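Local coordinates for protein (sliding clamp) (Enterobacteria phage RB69, PDB 1B77) that probably encircles DNA as a trimeric sliding clamp and tethers the phage DNA polymerase to its template for processive replication, at residues Gly145-Asn150 / Ser166-Tyr172. Numbering follows the deposited sequence.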
# COMPACT_ATOMS: atom_id res chain seq x y z
N GLY A 145 24.23 26.56 26.17
CA GLY A 145 23.11 26.95 27.02
C GLY A 145 21.79 26.30 26.66
O GLY A 145 20.73 26.76 27.08
N LYS A 146 21.85 25.22 25.88
CA LYS A 146 20.65 24.51 25.48
C LYS A 146 20.86 23.00 25.49
O LYS A 146 22.00 22.52 25.49
CB LYS A 146 20.24 24.94 24.07
CG LYS A 146 19.86 26.40 23.97
CD LYS A 146 19.40 26.75 22.58
CE LYS A 146 18.72 28.11 22.56
NZ LYS A 146 17.50 28.10 23.42
N ILE A 147 19.76 22.25 25.54
CA ILE A 147 19.84 20.80 25.51
C ILE A 147 19.56 20.51 24.05
O ILE A 147 18.59 21.04 23.50
CB ILE A 147 18.76 20.13 26.39
CG1 ILE A 147 18.95 20.52 27.85
CG2 ILE A 147 18.86 18.60 26.26
CD1 ILE A 147 20.24 20.05 28.45
N VAL A 148 20.40 19.70 23.43
CA VAL A 148 20.19 19.37 22.03
C VAL A 148 20.25 17.88 21.75
O VAL A 148 20.86 17.12 22.49
CB VAL A 148 21.23 20.08 21.13
CG1 VAL A 148 21.16 21.58 21.34
CG2 VAL A 148 22.62 19.56 21.45
N ILE A 149 19.58 17.48 20.67
CA ILE A 149 19.55 16.09 20.23
C ILE A 149 20.26 16.03 18.89
O ILE A 149 19.82 16.65 17.93
CB ILE A 149 18.11 15.57 20.02
CG1 ILE A 149 17.39 15.48 21.37
CG2 ILE A 149 18.15 14.22 19.32
CD1 ILE A 149 16.01 14.84 21.28
N ASN A 150 21.36 15.29 18.83
CA ASN A 150 22.11 15.12 17.59
C ASN A 150 21.86 13.70 17.07
O ASN A 150 21.85 12.75 17.86
CB ASN A 150 23.61 15.33 17.81
CG ASN A 150 23.95 16.76 18.14
OD1 ASN A 150 23.61 17.68 17.41
ND2 ASN A 150 24.65 16.95 19.25
N SER A 166 20.08 17.73 13.79
CA SER A 166 20.19 18.37 15.09
C SER A 166 18.90 19.10 15.46
O SER A 166 18.38 19.89 14.68
CB SER A 166 21.36 19.35 15.09
OG SER A 166 21.53 19.90 16.38
N LEU A 167 18.41 18.84 16.66
CA LEU A 167 17.18 19.45 17.16
C LEU A 167 17.41 20.08 18.53
O LEU A 167 17.89 19.42 19.45
CB LEU A 167 16.08 18.39 17.25
CG LEU A 167 14.81 18.70 18.06
CD1 LEU A 167 14.06 19.86 17.42
CD2 LEU A 167 13.93 17.47 18.11
N THR A 168 17.06 21.35 18.65
CA THR A 168 17.21 22.09 19.90
C THR A 168 15.95 21.92 20.74
O THR A 168 14.83 22.06 20.25
CB THR A 168 17.42 23.60 19.63
OG1 THR A 168 18.57 23.78 18.79
CG2 THR A 168 17.62 24.36 20.92
N LEU A 169 16.12 21.61 22.02
CA LEU A 169 14.96 21.41 22.89
C LEU A 169 14.69 22.59 23.82
O LEU A 169 13.95 23.51 23.46
CB LEU A 169 15.14 20.12 23.70
CG LEU A 169 15.37 18.89 22.81
CD1 LEU A 169 15.55 17.65 23.67
CD2 LEU A 169 14.20 18.73 21.85
N THR A 170 15.29 22.57 25.00
CA THR A 170 15.10 23.62 26.00
C THR A 170 16.41 24.28 26.42
O THR A 170 17.50 23.83 26.03
CB THR A 170 14.42 23.07 27.25
OG1 THR A 170 15.24 22.03 27.80
CG2 THR A 170 13.05 22.52 26.92
N ASP A 171 16.30 25.33 27.24
CA ASP A 171 17.47 26.04 27.73
C ASP A 171 18.08 25.28 28.89
O ASP A 171 17.36 24.66 29.67
CB ASP A 171 17.10 27.45 28.20
CG ASP A 171 16.44 28.29 27.12
OD1 ASP A 171 16.92 28.29 25.98
OD2 ASP A 171 15.43 28.95 27.43
N TYR A 172 19.40 25.31 28.99
CA TYR A 172 20.09 24.61 30.08
C TYR A 172 21.15 25.51 30.68
O TYR A 172 22.17 25.79 30.05
CB TYR A 172 20.74 23.32 29.58
CG TYR A 172 21.53 22.61 30.66
CD1 TYR A 172 20.89 22.07 31.78
CD2 TYR A 172 22.92 22.48 30.57
CE1 TYR A 172 21.61 21.42 32.78
CE2 TYR A 172 23.65 21.84 31.57
CZ TYR A 172 22.99 21.31 32.67
OH TYR A 172 23.70 20.66 33.65
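I147 lays its CD1 obliquely over the base of the Y172 side chain, 3.5 Å from Y172 CB, and reaches the ring near CG. With CG of Y172 anti to its own backbone N (chi1 177°), the ring runs on past the isoleucine to meet F178 edge-to-face, and its hydroxyl bonds to the carbonyl of N176. On the same side of the sheet, L169 CD1 lies 3.7 Å from both I149 CG1 and I149 CD1, and L169 also packs on T116 of strand 114-118. The T170 hydroxyl, beside I147 CG1, is hydrogen-bonded to the hydroxyl of T116. On the other side, the K146 chain passes over T168, where K146 CD comes tightly to 3.4 Å from T168 CG2. The lysine then bends at its last torsion (chi4 -62°), bringing K146 NZ to 2.6 Å from D171 OD1 in a salt bridge, nearly in line with the C-O bond. Farther along that face, the S166 hydroxyl donates to N150 OD1 (3.2 Å), tilted 27° from the amide plane. I149 and L167 form a hydrogen-bonded pair, N to O in both directions, whereas the strand end closes with Y172 N to G145 O at 2.7 Å, the donor standing well above the carbonyl plane. Between K146 and V148 the register slips by one residue; at this bulge I147 O accepts L169 N, while I147 N donates to T170 O. S166 and L167 also pair with a strand of a second subunit, continuing the sheet across the interface. This is an antiparallel strand pair with a beta bulge, at the subunit-joining edge of a DNA-clamp-fold sheet.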